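Local coordinates for protein MNMC2 (Aquifex aeolicus, PDB 3VYW) that binds S-adenosylmethionine and acts as a tRNA methyltransferase in the modification of the wobble uridine, without the oxidase domain to which it is usually fused, at residues L22-E25 with E26-V29; L7-Y10 with L11-Y14; M266-N269 with E270-L274; P159-G163 with E164-L168. All coordinates share one frame; numbering follows the deposited sequence.

Contact 1 of 4, residues L22-E25 with E26-V29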
# COMPACT_ATOMS: atom_id res chain seq x y z
N LEU A 22 -29.50 2.73 -14.02
CA LEU A 22 -29.67 1.52 -13.25
C LEU A 22 -31.06 1.31 -12.73
O LEU A 22 -31.86 2.21 -12.70
CB LEU A 22 -28.70 1.49 -12.09
CG LEU A 22 -28.61 2.73 -11.25
CD1 LEU A 22 -27.34 2.72 -10.46
CD2 LEU A 22 -28.60 3.88 -12.21
N THR A 23 -31.33 0.10 -12.30
CA THR A 23 -32.55 -0.21 -11.61
C THR A 23 -32.51 0.31 -10.21
O THR A 23 -31.50 0.69 -9.71
CB THR A 23 -32.90 -1.71 -11.62
OG1 THR A 23 -31.84 -2.46 -11.07
CG2 THR A 23 -33.09 -2.16 -12.99
N GLU A 24 -33.65 0.37 -9.59
CA GLU A 24 -33.71 0.77 -8.24
C GLU A 24 -32.97 -0.21 -7.37
O GLU A 24 -32.32 0.18 -6.46
CB GLU A 24 -35.15 0.95 -7.80
CG GLU A 24 -35.34 1.29 -6.35
CD GLU A 24 -34.97 2.70 -6.07
OE1 GLU A 24 -35.06 3.51 -6.97
OE2 GLU A 24 -34.59 3.00 -4.96
N GLU A 25 -33.13 -1.47 -7.64
CA GLU A 25 -32.45 -2.49 -6.87
C GLU A 25 -30.97 -2.30 -7.02
O GLU A 25 -30.25 -2.44 -6.09
CB GLU A 25 -32.74 -3.90 -7.27
CG GLU A 25 -32.59 -5.01 -6.24
CD GLU A 25 -32.47 -4.58 -4.77
OE1 GLU A 25 -32.54 -3.38 -4.43
OE2 GLU A 25 -32.34 -5.46 -3.91
N GLU A 26 -30.53 -2.04 -8.19
CA GLU A 26 -29.15 -1.77 -8.43
C GLU A 26 -28.68 -0.56 -7.69
O GLU A 26 -27.60 -0.56 -7.18
CB GLU A 26 -28.91 -1.55 -9.90
CG GLU A 26 -28.49 -2.79 -10.63
CD GLU A 26 -28.48 -2.62 -12.11
OE1 GLU A 26 -28.98 -1.61 -12.59
OE2 GLU A 26 -27.97 -3.49 -12.80
N PHE A 27 -29.47 0.49 -7.68
CA PHE A 27 -29.10 1.67 -6.96
C PHE A 27 -29.00 1.41 -5.48
O PHE A 27 -28.11 1.90 -4.84
CB PHE A 27 -30.07 2.81 -7.19
CG PHE A 27 -29.75 4.01 -6.40
CD1 PHE A 27 -28.85 4.91 -6.85
CD2 PHE A 27 -30.31 4.20 -5.17
CE1 PHE A 27 -28.52 6.00 -6.10
CE2 PHE A 27 -29.99 5.28 -4.42
CZ PHE A 27 -29.09 6.19 -4.89
N ASN A 28 -29.91 0.66 -4.95
CA ASN A 28 -29.94 0.40 -3.55
C ASN A 28 -28.71 -0.33 -3.12
O ASN A 28 -28.13 -0.03 -2.12
CB ASN A 28 -31.14 -0.44 -3.21
CG ASN A 28 -32.42 0.35 -3.15
OD1 ASN A 28 -33.49 -0.21 -3.19
ND2 ASN A 28 -32.31 1.65 -3.04
N VAL A 29 -28.35 -1.33 -3.88
CA VAL A 29 -27.20 -2.12 -3.60
C VAL A 29 -25.90 -1.38 -3.66
O VAL A 29 -25.09 -1.53 -2.80
CB VAL A 29 -27.14 -3.32 -4.51
CG1 VAL A 29 -25.80 -3.96 -4.43
CG2 VAL A 29 -28.19 -4.31 -4.12
O HOH W 1 -36.16 1.28 -2.88

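Contact 2 of 4, residues L7-Y10 with L11-Y14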
# COMPACT_ATOMS: atom_id res chain seq x y z
N LEU A 7 -22.16 10.95 1.78
CA LEU A 7 -21.81 9.91 0.86
C LEU A 7 -22.87 9.59 -0.15
O LEU A 7 -22.58 9.29 -1.27
CB LEU A 7 -21.40 8.65 1.60
CG LEU A 7 -20.07 8.68 2.30
CD1 LEU A 7 -19.84 7.36 2.95
CD2 LEU A 7 -18.96 9.01 1.36
N LYS A 8 -24.11 9.59 0.29
CA LYS A 8 -25.23 9.36 -0.58
C LYS A 8 -25.42 10.43 -1.58
O LYS A 8 -25.83 10.18 -2.67
CB LYS A 8 -26.47 9.18 0.21
CG LYS A 8 -27.68 9.33 -0.65
CD LYS A 8 -28.79 8.51 -0.10
CE LYS A 8 -30.11 9.10 -0.44
NZ LYS A 8 -31.14 8.34 0.28
N ASN A 9 -25.19 11.65 -1.17
CA ASN A 9 -25.24 12.77 -2.06
C ASN A 9 -24.18 12.65 -3.09
O ASN A 9 -24.38 12.95 -4.22
CB ASN A 9 -25.03 14.05 -1.28
CG ASN A 9 -26.27 14.53 -0.61
OD1 ASN A 9 -27.34 14.01 -0.81
ND2 ASN A 9 -26.13 15.53 0.20
N TYR A 10 -23.01 12.25 -2.65
CA TYR A 10 -21.88 12.15 -3.51
C TYR A 10 -22.14 11.14 -4.56
O TYR A 10 -21.83 11.34 -5.69
CB TYR A 10 -20.69 11.74 -2.67
CG TYR A 10 -19.40 11.74 -3.40
CD1 TYR A 10 -18.50 12.73 -3.20
CD2 TYR A 10 -19.09 10.75 -4.26
CE1 TYR A 10 -17.32 12.73 -3.85
CE2 TYR A 10 -17.92 10.76 -4.93
CZ TYR A 10 -17.04 11.76 -4.71
OH TYR A 10 -15.87 11.78 -5.35
N LEU A 11 -22.69 10.02 -4.17
CA LEU A 11 -23.01 8.98 -5.09
C LEU A 11 -24.05 9.39 -6.07
O LEU A 11 -23.93 9.14 -7.23
CB LEU A 11 -23.52 7.78 -4.36
CG LEU A 11 -24.11 6.76 -5.29
CD1 LEU A 11 -23.01 6.08 -6.04
CD2 LEU A 11 -24.93 5.76 -4.55
N GLU A 12 -25.10 10.01 -5.59
CA GLU A 12 -26.16 10.42 -6.46
C GLU A 12 -25.59 11.42 -7.40
O GLU A 12 -25.87 11.43 -8.55
CB GLU A 12 -27.26 11.06 -5.66
CG GLU A 12 -28.30 10.08 -5.16
CD GLU A 12 -29.23 10.70 -4.17
OE1 GLU A 12 -30.33 10.18 -3.99
OE2 GLU A 12 -28.88 11.72 -3.58
N SER A 13 -24.78 12.28 -6.89
CA SER A 13 -24.22 13.29 -7.71
C SER A 13 -23.34 12.72 -8.79
O SER A 13 -23.41 13.15 -9.91
CB SER A 13 -23.48 14.26 -6.83
OG SER A 13 -22.46 14.88 -7.53
N TYR A 14 -22.50 11.76 -8.45
CA TYR A 14 -21.61 11.14 -9.41
C TYR A 14 -22.31 10.36 -10.48
O TYR A 14 -21.89 10.34 -11.59
CB TYR A 14 -20.59 10.27 -8.71
CG TYR A 14 -19.64 9.53 -9.61
CD1 TYR A 14 -18.65 10.18 -10.29
CD2 TYR A 14 -19.70 8.17 -9.73
CE1 TYR A 14 -17.78 9.51 -11.09
CE2 TYR A 14 -18.83 7.50 -10.53
CZ TYR A 14 -17.88 8.19 -11.20
OH TYR A 14 -17.00 7.53 -11.97

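Contact 3 of 4, residues M266-N269 with E270-L274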
# COMPACT_ATOMS: atom_id res chain seq x y z
N MSE A 266 -0.01 -19.52 -3.28
CA MSE A 266 -1.32 -19.40 -2.74
C MSE A 266 -1.90 -20.84 -2.85
O MSE A 266 -1.43 -21.65 -3.61
CB MSE A 266 -2.34 -18.57 -3.62
CG MSE A 266 -1.68 -17.25 -4.14
SE MSE A 266 -3.03 -16.12 -4.95
CE MSE A 266 -3.26 -16.77 -6.67
N GLU A 267 -2.96 -20.50 -2.24
CA GLU A 267 -3.25 -21.75 -1.66
C GLU A 267 -4.49 -22.04 -2.42
O GLU A 267 -4.96 -21.20 -3.11
CB GLU A 267 -3.79 -21.58 -0.32
CG GLU A 267 -2.68 -21.01 0.46
CD GLU A 267 -2.49 -21.96 1.62
OE1 GLU A 267 -2.84 -21.76 2.79
OE2 GLU A 267 -2.00 -23.03 1.21
N GLU A 268 -5.06 -23.21 -2.26
CA GLU A 268 -6.16 -23.59 -3.10
C GLU A 268 -7.34 -22.67 -2.98
O GLU A 268 -7.87 -22.27 -3.97
CB GLU A 268 -6.57 -25.02 -2.76
CG GLU A 268 -7.86 -25.50 -3.40
CD GLU A 268 -9.05 -25.47 -2.46
OE1 GLU A 268 -10.16 -25.15 -2.90
OE2 GLU A 268 -8.88 -25.75 -1.26
N ASN A 269 -7.74 -22.34 -1.77
CA ASN A 269 -8.91 -21.53 -1.51
C ASN A 269 -8.76 -20.10 -1.96
O ASN A 269 -9.71 -19.42 -2.22
CB ASN A 269 -9.31 -21.59 -0.06
CG ASN A 269 -8.19 -21.21 0.87
OD1 ASN A 269 -8.28 -20.23 1.59
ND2 ASN A 269 -7.13 -21.99 0.87
N GLU A 270 -7.53 -19.66 -1.97
CA GLU A 270 -7.18 -18.36 -2.45
C GLU A 270 -7.37 -18.21 -3.91
O GLU A 270 -7.84 -17.22 -4.37
CB GLU A 270 -5.75 -18.06 -2.08
CG GLU A 270 -5.60 -17.58 -0.67
CD GLU A 270 -4.22 -17.06 -0.36
OE1 GLU A 270 -3.25 -17.82 -0.45
OE2 GLU A 270 -4.11 -15.87 -0.00
N VAL A 271 -6.95 -19.20 -4.64
CA VAL A 271 -7.08 -19.27 -6.07
C VAL A 271 -8.51 -19.35 -6.49
O VAL A 271 -8.90 -18.83 -7.47
CB VAL A 271 -6.30 -20.47 -6.58
CG1 VAL A 271 -6.37 -20.54 -8.07
CG2 VAL A 271 -4.88 -20.34 -6.14
N ARG A 272 -9.25 -20.09 -5.71
CA ARG A 272 -10.63 -20.32 -5.94
C ARG A 272 -11.42 -19.06 -5.85
O ARG A 272 -12.27 -18.82 -6.62
CB ARG A 272 -11.11 -21.33 -4.92
CG ARG A 272 -12.55 -21.71 -5.06
CD ARG A 272 -12.92 -22.97 -4.30
NE ARG A 272 -14.15 -23.50 -4.82
CZ ARG A 272 -15.35 -23.07 -4.46
NH1 ARG A 272 -15.47 -22.14 -3.55
NH2 ARG A 272 -16.43 -23.57 -5.02
N LYS A 273 -11.14 -18.28 -4.84
CA LYS A 273 -11.78 -17.03 -4.63
C LYS A 273 -11.44 -16.09 -5.72
O LYS A 273 -12.24 -15.32 -6.16
CB LYS A 273 -11.28 -16.44 -3.34
CG LYS A 273 -12.18 -16.60 -2.18
CD LYS A 273 -11.54 -15.92 -1.01
CE LYS A 273 -10.85 -16.91 -0.11
NZ LYS A 273 -9.88 -16.25 0.80
N LEU A 274 -10.20 -16.13 -6.11
CA LEU A 274 -9.71 -15.29 -7.14
C LEU A 274 -10.35 -15.61 -8.47
O LEU A 274 -10.68 -14.75 -9.22
CB LEU A 274 -8.22 -15.42 -7.17
CG LEU A 274 -7.34 -14.39 -7.81
CD1 LEU A 274 -7.67 -12.99 -7.39
CD2 LEU A 274 -5.92 -14.71 -7.53

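Contact 4 of 4, residues P159-G163 with E164-L168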
# COMPACT_ATOMS: atom_id res chain seq x y z
N PRO A 159 13.18 15.04 4.71
CA PRO A 159 12.68 14.25 3.60
C PRO A 159 13.65 14.00 2.48
O PRO A 159 13.38 13.22 1.62
CB PRO A 159 11.54 15.11 3.06
CG PRO A 159 11.68 16.40 3.70
CD PRO A 159 12.30 16.16 5.00
N GLU A 160 14.79 14.67 2.46
CA GLU A 160 15.74 14.42 1.43
C GLU A 160 17.10 14.27 2.06
O GLU A 160 17.47 15.04 2.90
CB GLU A 160 15.70 15.53 0.39
CG GLU A 160 15.20 15.07 -0.96
CD GLU A 160 14.61 16.17 -1.82
OE1 GLU A 160 15.02 16.31 -2.99
OE2 GLU A 160 13.72 16.89 -1.34
N TYR A 161 17.81 13.22 1.70
CA TYR A 161 19.13 13.00 2.20
C TYR A 161 20.02 12.22 1.26
O TYR A 161 19.61 11.26 0.68
CB TYR A 161 19.04 12.29 3.53
CG TYR A 161 20.37 11.98 4.14
CD1 TYR A 161 21.08 12.94 4.80
CD2 TYR A 161 20.90 10.73 4.05
CE1 TYR A 161 22.29 12.66 5.36
CE2 TYR A 161 22.10 10.45 4.61
CZ TYR A 161 22.79 11.42 5.26
OH TYR A 161 24.00 11.13 5.81
N GLU A 162 21.27 12.62 1.13
CA GLU A 162 22.23 11.87 0.36
C GLU A 162 23.49 11.61 1.16
O GLU A 162 23.99 12.48 1.80
CB GLU A 162 22.55 12.59 -0.94
CG GLU A 162 23.24 11.72 -1.94
CD GLU A 162 22.32 10.73 -2.58
OE1 GLU A 162 21.13 11.04 -2.74
OE2 GLU A 162 22.80 9.65 -2.93
N GLY A 163 23.98 10.40 1.16
CA GLY A 163 24.99 10.02 2.11
C GLY A 163 25.77 8.89 1.57
O GLY A 163 25.48 8.43 0.50
N GLU A 164 26.78 8.45 2.27
CA GLU A 164 27.57 7.40 1.70
C GLU A 164 26.75 6.16 1.55
O GLU A 164 26.69 5.60 0.47
CB GLU A 164 28.80 7.12 2.55
CG GLU A 164 28.52 6.80 4.00
CD GLU A 164 29.76 6.46 4.80
OE1 GLU A 164 29.99 5.27 5.07
OE2 GLU A 164 30.50 7.39 5.18
N ARG A 165 26.25 5.65 2.66
CA ARG A 165 25.33 4.53 2.69
C ARG A 165 23.92 4.74 2.17
O ARG A 165 23.33 3.85 1.64
CB ARG A 165 25.29 3.90 4.06
CG ARG A 165 26.60 3.34 4.47
CD ARG A 165 26.44 2.40 5.64
NE ARG A 165 25.78 3.06 6.75
CZ ARG A 165 25.53 2.48 7.90
NH1 ARG A 165 25.88 1.24 8.11
NH2 ARG A 165 24.93 3.16 8.84
N LEU A 166 23.35 5.89 2.41
CA LEU A 166 21.93 6.01 2.28
C LEU A 166 21.48 7.09 1.36
O LEU A 166 21.89 8.20 1.48
CB LEU A 166 21.33 6.23 3.65
CG LEU A 166 19.86 6.56 3.69
CD1 LEU A 166 19.04 5.38 3.29
CD2 LEU A 166 19.49 6.98 5.07
N SER A 167 20.57 6.78 0.46
CA SER A 167 19.93 7.80 -0.31
C SER A 167 18.44 7.82 -0.01
O SER A 167 17.81 6.82 -0.06
CB SER A 167 20.14 7.55 -1.77
OG SER A 167 19.88 8.72 -2.48
N LEU A 168 17.90 8.96 0.37
CA LEU A 168 16.51 9.06 0.74
C LEU A 168 15.79 10.16 0.01
O LEU A 168 16.21 11.26 0.02
CB LEU A 168 16.45 9.34 2.24
CG LEU A 168 15.45 8.67 3.16
CD1 LEU A 168 15.42 9.43 4.46
CD2 LEU A 168 14.08 8.62 2.56

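Contact 1 of 4, residues L22-E25 with E26-V29
Glu26 reaches back along the start of helix 24-37 to Thr23. CB of Glu26 lies against Thr23 OG1 at 3.3 Å, and CG passes the same hydroxyl. Beyond CG the chain is extended, which carries the carboxylate back to the backbone N of the N-cap residue. There OE1 accepts from Thr23 N at 2.9 Å, with a nearly straight N-H...O angle of 162°; the donor approaches on the anti side, somewhat out of the carboxylate plane. The same oxygen also touches Leu22 CB and takes a weak bond from Thr23 OG1.

The return bond runs from Glu26 N to Thr23 OG1 at 3.2 Å. It is made possible by the first torsion of Thr23 (chi1 57°), which sets the hydroxyl between the backbone N and the carbonyl carbon. One residue further along, Glu24 OE2 accepts a weak bond from Asn28 ND2 at 3.3 Å, the carboxylate and amide planes standing 75° apart, and a water donates to both Glu24 OE2 and Asn28 OD1. Leu22 CD1 packs on Phe27 CB, near the plane of the ring at its edge; the ring itself packs on Leu11, Glu12 and Leu15 of helix 3-18.

Thr23 and Glu26 thus form a capping box: each side chain accepts from the other's backbone N-H, so two amides at the helix start gain partners, and the carboxylate probably also interacts favourably with the helix dipole.

Contact 2 of 4, residues L7-Y10 with L11-Y14
Tyr10 and Leu11, neighbours on helix 3-18, meet where the Tyr10 side chain leaves the backbone: the ring has its edge near Leu11 N, with CD2 3.7 Å from that nitrogen. CG of Tyr10 stands opposite its own backbone N (chi1 -174°), and the ring extends from there to helix 292-303, where it packs on Leu293 and Glu294 while OH makes a weak hydrogen bond to Glu291. Leu11 sets its CB over the preceding turn, 3.6 Å from Leu7 O, the carbonyl that accepts from Leu11 N at 3.0 Å. Its branches face helix 24-37, packing on Leu31.

Glu12 CB is 3.4 Å from Lys8 O, and the extended Glu12 chain runs obliquely across Lys8, bringing OE1 to 3.7 Å from Lys8 CE. The charged ends stop short of contact, with Lys8 NZ 4.7 Å from Glu12 OE1, so any attraction between them is probably modest. Tyr14 N closes the next turn on Tyr10 O at 2.9 Å, while Tyr14 OH is hydrogen-bonded to Asp298.

This is the i to i+4 pattern of an amphipathic alpha-helix, with its leucines on helix 24-37 and its tyrosines on helix 292-303, in a bundle that joins the two N-terminal helices to the C-terminal helix 292-303.

Contact 3 of 4, residues M266-N269 with E270-L274
The chain passes from an extended approach at Met266 and Glu267 into helix 268-276, with Glu267 at the N-cap position. Its carbonyl opens the helical ladder: Glu267 O accepts from Val271 N at 3.2 Å and takes a second, weak bond from Glu270 N. The bonds from Arg272 N to Glu268 O, at 3.1 Å, and from Lys273 N to Asn269 O follow.

Glu270 folds back over the helix start. Its chain is extended beyond CG (chi2 -170°), and OE1 accepts weakly from Glu267 N at 3.2 Å while resting against Met266 CB and Glu267 CG. The other oxygen is bound more firmly outside the segments, in a salt bridge to Arg232 and a hydrogen bond with Ser244 OG, so this buried carboxylate has polar partners for both oxygens.

Met266, a selenomethionine, supplies the apolar side. Its chain bends at the selenium (chi3 -82°), which brings CE to 3.5 Å from Leu274 CD2 and 4.0 Å from Val271 CG2; the Met266 side chain crosses those of Val271 and Leu274 at about a right angle. Leu274 continues this packing onto Leu229, Arg232 and Leu236 of helix 229-237. Along the exposed flank, Glu268 and Arg272 lie side by side, with Glu268 OE1 3.8 Å from Arg272 CD.

The arrangement is that of a helix N-terminus in which the residue three places after the N-cap turns its carboxylate back to the N-cap amide in a weak bond, like one half of a capping box, while Met266, just before the cap, packs against the first turns beside helix 229-237.

Contact 4 of 4, residues P159-G163 with E164-L168
Tyr161 and Leu168 pair across a beta hairpin, strand 160-162 running antiparallel to strand 166-172 at one edge of the Rossmann-like methyltransferase sheet. They are a hydrogen-bonded pair, and both amides and both carbonyls are used: Tyr161 N donates to Leu168 O at 3.0 Å, and Leu168 N donates to Tyr161 O at 2.9 Å, the latter almost straight at 172°. Leu168 O also receives a CA-H...O contact from Glu160 CA. The side chains of this pair meet at their CB atoms, and the Tyr161 ring crosses Leu166, with CD2 of the ring 4.1 Å from Leu166 CD2. Leu166 and Leu168 also pack on helix 148-157.

Glu162 and Ser167 form the neighbouring non-hydrogen-bonded pair, their side chains on the other face. Glu162 OE2 forms a salt bridge with Arg126 of strand 126-133, whose guanidinium also donates to Gly163 O; the Ser167 backbone bonds to Val127 and Ile129 of that strand. At the turn, Arg165 NH1 is satisfied by Pro123 O. The bend in the Glu162 chain (chi2 74°) swings its carboxylate toward the adjoining strand, where Ser167 OG donates to Glu162 OE1 at 2.6 Å, on the syn side and 32° out of the carboxylate plane.

Overall arrangement
Along the chain the order is contact 2, contact 1, contact 4, contact 3. Contacts 2 and 1 lie on the successive helices 3-18 and 24-37, their centres about 14 Å apart, and touch directly; both helices also border the C-terminal part of the chain, around helix 292-303. Contact 4 is about 53 Å from contact 1, centre to centre, on the opposite side of the chain's centre, at the 160-162 edge of the eight-stranded sheet. Contact 3 lies about 41 Å from contact 4, centre to centre, on helix 268-276. The contacts thus sample a terminal helical bundle, one edge of the S-adenosylmethionine-binding methyltransferase sheet, and a helix packed beside helix 229-237.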